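Local atomic coordinates of 1,3-1,4-beta-glucanase (Hordeum vulgare, PDB entry 1AQ0), a protein that hydrolyses the mixed-linkage 1,3-1,4-beta-glucans and belongs to glycosyl hydrolase family 17. Residues L132-F143 / T209-K220; A15-K23 / A38-I48. All blocks are in the same frame, centred on the assembly; numbering follows the deposited sequence.

Interaction 1 (L132-F143 / T209-K220)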
# COMPACT_ATOMS: atom_id res chain seq x y z
N LEU A 132 5.43 -20.78 8.33
CA LEU A 132 4.22 -20.81 7.51
C LEU A 132 3.79 -22.27 7.33
O LEU A 132 4.57 -23.09 6.84
CB LEU A 132 4.46 -20.19 6.13
CG LEU A 132 4.58 -18.68 5.96
CD1 LEU A 132 4.76 -18.38 4.49
CD2 LEU A 132 3.33 -17.97 6.48
N GLY A 133 2.57 -22.59 7.75
CA GLY A 133 2.05 -23.93 7.58
C GLY A 133 1.59 -24.11 6.15
O GLY A 133 1.69 -25.19 5.57
N VAL A 134 1.07 -23.03 5.57
CA VAL A 134 0.60 -23.05 4.20
C VAL A 134 1.10 -21.78 3.53
O VAL A 134 0.99 -20.70 4.11
CB VAL A 134 -0.95 -23.06 4.13
CG1 VAL A 134 -1.42 -22.93 2.69
CG2 VAL A 134 -1.50 -24.33 4.74
N PHE A 135 1.70 -21.91 2.36
CA PHE A 135 2.18 -20.74 1.63
C PHE A 135 1.53 -20.66 0.26
O PHE A 135 1.53 -19.61 -0.38
CB PHE A 135 3.71 -20.75 1.49
CG PHE A 135 4.25 -21.91 0.71
CD1 PHE A 135 4.35 -21.85 -0.68
CD2 PHE A 135 4.64 -23.08 1.36
CE1 PHE A 135 4.83 -22.94 -1.41
CE2 PHE A 135 5.12 -24.18 0.64
CZ PHE A 135 5.21 -24.11 -0.76
N SER A 136 0.95 -21.77 -0.18
CA SER A 136 0.31 -21.83 -1.49
C SER A 136 -1.03 -22.55 -1.40
O SER A 136 -1.13 -23.63 -0.83
CB SER A 136 1.24 -22.55 -2.47
OG SER A 136 0.79 -22.42 -3.81
N PRO A 137 -2.11 -21.91 -1.91
CA PRO A 137 -2.09 -20.58 -2.53
C PRO A 137 -1.99 -19.51 -1.44
O PRO A 137 -2.38 -19.75 -0.29
CB PRO A 137 -3.42 -20.54 -3.28
CG PRO A 137 -4.32 -21.32 -2.38
CD PRO A 137 -3.46 -22.49 -1.96
N PRO A 138 -1.48 -18.30 -1.78
CA PRO A 138 -1.33 -17.20 -0.81
C PRO A 138 -2.57 -16.87 0.00
O PRO A 138 -2.45 -16.46 1.15
CB PRO A 138 -0.89 -16.03 -1.69
CG PRO A 138 -0.12 -16.70 -2.77
CD PRO A 138 -0.99 -17.89 -3.11
N SER A 139 -3.75 -17.05 -0.58
CA SER A 139 -4.99 -16.75 0.14
C SER A 139 -5.22 -17.73 1.30
O SER A 139 -6.01 -17.45 2.20
CB SER A 139 -6.19 -16.77 -0.81
OG SER A 139 -6.32 -18.04 -1.42
N ALA A 140 -4.53 -18.86 1.26
CA ALA A 140 -4.66 -19.87 2.30
C ALA A 140 -3.50 -19.83 3.30
O ALA A 140 -3.39 -20.68 4.18
CB ALA A 140 -4.77 -21.26 1.67
N GLY A 141 -2.63 -18.82 3.15
CA GLY A 141 -1.48 -18.69 4.03
C GLY A 141 -1.80 -18.69 5.51
O GLY A 141 -2.75 -18.03 5.95
N SER A 142 -1.02 -19.43 6.28
CA SER A 142 -1.23 -19.49 7.72
C SER A 142 0.01 -20.03 8.42
O SER A 142 0.83 -20.70 7.80
CB SER A 142 -2.44 -20.36 8.05
OG SER A 142 -2.33 -21.62 7.43
N PHE A 143 0.16 -19.67 9.69
CA PHE A 143 1.29 -20.14 10.49
C PHE A 143 1.01 -21.56 10.95
O PHE A 143 -0.12 -22.03 10.90
CB PHE A 143 1.50 -19.25 11.71
CG PHE A 143 1.83 -17.82 11.39
CD1 PHE A 143 2.89 -17.52 10.53
CD2 PHE A 143 1.08 -16.79 11.92
CE1 PHE A 143 3.19 -16.20 10.21
CE2 PHE A 143 1.37 -15.46 11.61
CZ PHE A 143 2.43 -15.16 10.75
N THR A 209 4.62 -15.21 -3.92
CA THR A 209 3.72 -16.14 -3.27
C THR A 209 3.96 -16.20 -1.76
O THR A 209 3.02 -16.10 -0.97
CB THR A 209 3.90 -17.55 -3.87
OG1 THR A 209 3.62 -17.50 -5.27
CG2 THR A 209 2.96 -18.56 -3.21
N THR A 210 5.22 -16.31 -1.37
CA THR A 210 5.59 -16.38 0.03
C THR A 210 5.28 -15.10 0.78
O THR A 210 4.78 -15.14 1.90
CB THR A 210 7.08 -16.74 0.19
OG1 THR A 210 7.37 -17.90 -0.58
CG2 THR A 210 7.40 -17.02 1.66
N VAL A 211 5.59 -13.96 0.17
CA VAL A 211 5.33 -12.66 0.78
C VAL A 211 3.83 -12.49 1.02
O VAL A 211 3.40 -12.11 2.11
CB VAL A 211 5.87 -11.50 -0.11
CG1 VAL A 211 5.31 -10.16 0.35
CG2 VAL A 211 7.38 -11.46 -0.04
N ASP A 212 3.03 -12.80 0.00
CA ASP A 212 1.59 -12.66 0.13
C ASP A 212 1.00 -13.66 1.11
O ASP A 212 0.03 -13.34 1.80
CB ASP A 212 0.91 -12.70 -1.23
CG ASP A 212 0.99 -11.36 -1.96
OD1 ASP A 212 1.51 -10.38 -1.38
OD2 ASP A 212 0.52 -11.27 -3.11
N ALA A 213 1.61 -14.83 1.22
CA ALA A 213 1.16 -15.85 2.17
C ALA A 213 1.40 -15.33 3.59
O ALA A 213 0.56 -15.53 4.47
CB ALA A 213 1.92 -17.15 1.94
N PHE A 214 2.53 -14.66 3.80
CA PHE A 214 2.84 -14.08 5.10
C PHE A 214 1.81 -13.02 5.47
O PHE A 214 1.36 -12.95 6.61
CB PHE A 214 4.22 -13.42 5.11
CG PHE A 214 5.27 -14.23 5.81
CD1 PHE A 214 5.30 -14.29 7.20
CD2 PHE A 214 6.23 -14.92 5.09
CE1 PHE A 214 6.28 -15.04 7.86
CE2 PHE A 214 7.21 -15.67 5.74
CZ PHE A 214 7.23 -15.73 7.13
N TYR A 215 1.46 -12.17 4.50
CA TYR A 215 0.47 -11.13 4.72
C TYR A 215 -0.88 -11.71 5.12
O TYR A 215 -1.55 -11.18 6.01
CB TYR A 215 0.33 -10.24 3.48
CG TYR A 215 1.28 -9.07 3.48
CD1 TYR A 215 1.18 -8.06 4.44
CD2 TYR A 215 2.28 -8.95 2.51
CE1 TYR A 215 2.04 -6.97 4.44
CE2 TYR A 215 3.15 -7.86 2.50
CZ TYR A 215 3.02 -6.87 3.47
OH TYR A 215 3.86 -5.78 3.45
N THR A 216 -1.28 -12.81 4.49
CA THR A 216 -2.54 -13.46 4.82
C THR A 216 -2.50 -14.01 6.25
O THR A 216 -3.41 -13.78 7.05
CB THR A 216 -2.86 -14.59 3.83
OG1 THR A 216 -2.94 -14.05 2.50
CG2 THR A 216 -4.20 -15.24 4.15
N ALA A 217 -1.39 -14.67 6.59
CA ALA A 217 -1.22 -15.24 7.92
C ALA A 217 -1.29 -14.17 9.00
O ALA A 217 -1.92 -14.38 10.04
CB ALA A 217 0.09 -15.99 7.99
N MET A 218 -0.64 -13.03 8.76
CA MET A 218 -0.65 -11.92 9.70
C MET A 218 -2.04 -11.34 9.87
O MET A 218 -2.44 -10.99 10.99
CB MET A 218 0.30 -10.81 9.24
CG MET A 218 1.78 -11.08 9.48
SD MET A 218 2.79 -9.64 9.08
CE MET A 218 2.91 -9.81 7.36
N GLY A 219 -2.78 -11.22 8.77
CA GLY A 219 -4.13 -10.68 8.82
C GLY A 219 -5.05 -11.50 9.70
O GLY A 219 -5.91 -10.96 10.39
N LYS A 220 -4.83 -12.82 9.69
CA LYS A 220 -5.61 -13.76 10.49
C LYS A 220 -5.31 -13.66 11.99
O LYS A 220 -5.95 -14.34 12.80
CB LYS A 220 -5.34 -15.20 10.03
CG LYS A 220 -5.84 -15.55 8.64
CD LYS A 220 -5.53 -17.01 8.33
CE LYS A 220 -5.93 -17.37 6.91
NZ LYS A 220 -5.54 -18.76 6.56
O HOH W 1 -7.84 -18.47 4.17

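Interaction 2 (A15-K23 / A38-I48)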
# COMPACT_ATOMS: atom_id res chain seq x y z
N ALA A 15 35.97 -3.70 9.33
CA ALA A 15 34.66 -3.07 9.22
C ALA A 15 34.64 -1.77 8.42
O ALA A 15 33.72 -1.54 7.65
CB ALA A 15 34.07 -2.85 10.62
N SER A 16 35.68 -0.95 8.56
CA SER A 16 35.76 0.32 7.84
C SER A 16 35.87 0.11 6.32
O SER A 16 35.40 0.93 5.54
CB SER A 16 36.94 1.15 8.35
OG SER A 16 38.10 0.34 8.45
N THR A 17 36.50 -0.99 5.93
CA THR A 17 36.65 -1.31 4.51
C THR A 17 35.30 -1.79 3.98
O THR A 17 34.89 -1.44 2.87
CB THR A 17 37.70 -2.41 4.32
OG1 THR A 17 38.95 -1.96 4.85
CG2 THR A 17 37.87 -2.77 2.85
N VAL A 18 34.59 -2.57 4.79
CA VAL A 18 33.28 -3.09 4.40
C VAL A 18 32.33 -1.92 4.19
O VAL A 18 31.61 -1.86 3.18
CB VAL A 18 32.71 -4.07 5.45
CG1 VAL A 18 31.34 -4.59 5.01
CG2 VAL A 18 33.67 -5.24 5.64
N VAL A 19 32.35 -0.95 5.09
CA VAL A 19 31.50 0.22 4.97
C VAL A 19 31.84 0.96 3.67
O VAL A 19 30.94 1.43 2.97
CB VAL A 19 31.59 1.12 6.21
CG1 VAL A 19 30.96 2.48 5.95
CG2 VAL A 19 30.86 0.46 7.37
N SER A 20 33.12 1.00 3.30
CA SER A 20 33.52 1.65 2.06
C SER A 20 32.90 0.92 0.87
O SER A 20 32.50 1.56 -0.10
CB SER A 20 35.05 1.66 1.89
OG SER A 20 35.63 2.69 2.66
N MET A 21 32.86 -0.40 0.94
CA MET A 21 32.28 -1.21 -0.13
C MET A 21 30.77 -0.94 -0.27
O MET A 21 30.23 -0.96 -1.37
CB MET A 21 32.53 -2.69 0.12
CG MET A 21 33.98 -3.12 -0.03
SD MET A 21 34.23 -4.83 0.50
CE MET A 21 33.59 -5.71 -0.89
N PHE A 22 30.10 -0.70 0.85
CA PHE A 22 28.67 -0.39 0.82
C PHE A 22 28.47 0.92 0.05
O PHE A 22 27.65 0.98 -0.88
CB PHE A 22 28.10 -0.24 2.24
CG PHE A 22 27.58 -1.52 2.83
CD1 PHE A 22 28.44 -2.57 3.14
CD2 PHE A 22 26.22 -1.69 3.05
CE1 PHE A 22 27.95 -3.77 3.66
CE2 PHE A 22 25.72 -2.88 3.57
CZ PHE A 22 26.59 -3.92 3.87
N LYS A 23 29.26 1.93 0.39
CA LYS A 23 29.19 3.23 -0.27
C LYS A 23 29.51 3.17 -1.76
O LYS A 23 28.73 3.64 -2.57
CB LYS A 23 30.15 4.24 0.38
CG LYS A 23 29.82 4.61 1.81
CD LYS A 23 30.81 5.65 2.34
CE LYS A 23 32.25 5.15 2.28
NZ LYS A 23 33.24 6.13 2.82
N ALA A 38 32.99 -2.45 16.13
CA ALA A 38 33.81 -1.99 15.01
C ALA A 38 32.91 -1.49 13.88
O ALA A 38 33.15 -0.43 13.29
CB ALA A 38 34.70 -3.12 14.53
N ALA A 39 31.86 -2.25 13.59
CA ALA A 39 30.92 -1.89 12.54
C ALA A 39 30.13 -0.63 12.87
O ALA A 39 30.00 0.26 12.02
CB ALA A 39 29.97 -3.05 12.26
N LEU A 40 29.62 -0.53 14.09
CA LEU A 40 28.84 0.64 14.49
C LEU A 40 29.69 1.91 14.50
O LEU A 40 29.21 2.98 14.15
CB LEU A 40 28.16 0.41 15.85
CG LEU A 40 27.04 -0.63 15.80
CD1 LEU A 40 26.49 -0.87 17.19
CD2 LEU A 40 25.93 -0.14 14.88
N GLN A 41 30.97 1.77 14.83
CA GLN A 41 31.88 2.92 14.84
C GLN A 41 32.15 3.37 13.40
O GLN A 41 32.10 4.56 13.10
CB GLN A 41 33.19 2.55 15.56
CG GLN A 41 33.04 2.44 17.10
CD GLN A 41 34.14 1.64 17.79
OE1 GLN A 41 35.32 1.74 17.44
NE2 GLN A 41 33.76 0.84 18.78
N ALA A 42 32.33 2.41 12.50
CA ALA A 42 32.61 2.68 11.09
C ALA A 42 31.43 3.17 10.24
O ALA A 42 31.63 3.90 9.27
CB ALA A 42 33.23 1.45 10.45
N VAL A 43 30.21 2.76 10.58
CA VAL A 43 29.04 3.15 9.81
C VAL A 43 28.48 4.52 10.18
O VAL A 43 27.66 5.08 9.45
CB VAL A 43 27.92 2.05 9.88
CG1 VAL A 43 27.23 2.07 11.24
CG2 VAL A 43 26.93 2.20 8.74
N GLY A 44 28.92 5.07 11.31
CA GLY A 44 28.43 6.38 11.73
C GLY A 44 28.77 7.50 10.76
O GLY A 44 29.87 7.54 10.21
N GLY A 45 27.81 8.39 10.53
CA GLY A 45 28.03 9.51 9.63
C GLY A 45 28.09 9.21 8.15
O GLY A 45 28.46 10.09 7.35
N THR A 46 27.69 8.01 7.75
CA THR A 46 27.74 7.62 6.34
C THR A 46 26.39 7.69 5.63
O THR A 46 26.33 7.62 4.41
CB THR A 46 28.26 6.18 6.16
OG1 THR A 46 27.37 5.28 6.84
CG2 THR A 46 29.68 6.04 6.70
N GLY A 47 25.31 7.79 6.40
CA GLY A 47 23.99 7.83 5.80
C GLY A 47 23.40 6.46 5.54
O GLY A 47 22.23 6.35 5.16
N ILE A 48 24.19 5.41 5.73
CA ILE A 48 23.71 4.04 5.53
C ILE A 48 22.75 3.70 6.66
O ILE A 48 23.06 3.92 7.84
CB ILE A 48 24.89 3.03 5.51
CG1 ILE A 48 25.82 3.33 4.34
CG2 ILE A 48 24.36 1.59 5.39
CD1 ILE A 48 27.10 2.55 4.34

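Interaction 1 (L132-F143 / T209-K220)
K220 reaches back to segment 132-143 and donates from NZ to G141 O at 2.9 Å. Its chain is fully extended beyond CG, which carries the ammonium group to this carbonyl. The nitrogen stands above the carbonyl plane, 48° out of it. A water that donates to S139 O also lies near K220 NZ, where its bond is weak. T216 OG1 sits 2.8 Å from P138 O and 3.1 Å from D212 O. P138 O accepts from G141 N within its own segment. G141 lies close against the helix: a side chain on it would run into A213 O. Within 132-143, S142 O accepts from both G133 N and V134 N, a classic beta bulge in the small antiparallel hairpin 132-134/142-143. This hairpin follows strand 122-128 of the TIM barrel and packs on helix 206-219, which precedes strand 228-232. The polar ends of D212 and T209 are satisfied outside this pair: D212 by T263, H266, Y203 and R265, T209 by Y186 and N205 O. T209 turns its methyl CG2 to P138 CG instead, at 3.6 Å. Next to them A213 CB packs on F135 CB. L132 CG lies over one face of the F214 ring, 4.1 Å from its centroid and offset toward the rim. A217 CB sits over the centre of the F143 ring, 3.7 Å from the centroid. The F143 and F214 side chains cross at about a right angle, with CE1 to CE1 at 4.1 Å.

Interaction 2 (A15-K23 / A38-I48)
V19 and I48 have the most surface buried here, followed by A15. V19 comes from helix 15-25 and points at the end of helix 37-43 and the turn after it. Its two methyls divide the work. CG1 is anti to the backbone N (chi1 167°), which brings it to A42 O and I48 CD1. It also meets T46 CG2, at 3.9 Å. CG2 lies over the A42-V43 peptide and touches A42 CB at 4.0 Å. An alanine in place of V19 would probably open a gap beside A42 and leave T46 CG2 without the methyl it packs on, with I48 CD1 held mostly by F22.

I48 pushes CD1 against F22 CB at 3.6 Å and also reaches V19 and K23. At the other end A15 CB rests on the A38-A39 peptide, 3.7 Å from A38 C. A42 CB fits over S16 CA. These small residues let the segment axes approach to 8.6 Å at a crossing angle of -48°. No hydrogen bond joins the two segments. The type II turn V43-T46 is held by T46 OG1, which donates to V43 O at 2.6 Å.

V19 and F22 also touch M30, and A39 touches L32, both on strand 29-32. The contact thus pairs two successive outer helices over the strand that links them, with I48 leading into strand 49-54. This is the repeating beta-alpha neighbourhood of a TIM barrel.

Interaction 2 closes before interaction 1 opens along the chain. Their centres lie 36 Å apart, on opposite sides of the chain's centre, and their nearest atoms are about 21 Å apart. They share no helix or strand, but both belong to the same family 17 TIM barrel. Interaction 2 joins helices 15-25 and 37-43, which flank strand 29-32 early in the barrel. Interaction 1 packs the excursion after strand 122-128 on helix 206-219, just before strand 228-232. One therefore joins neighbouring helices of the regular outer layer, while the other ties a hairpin outside the eight-stranded sheet to a later helix across 65 intervening residues.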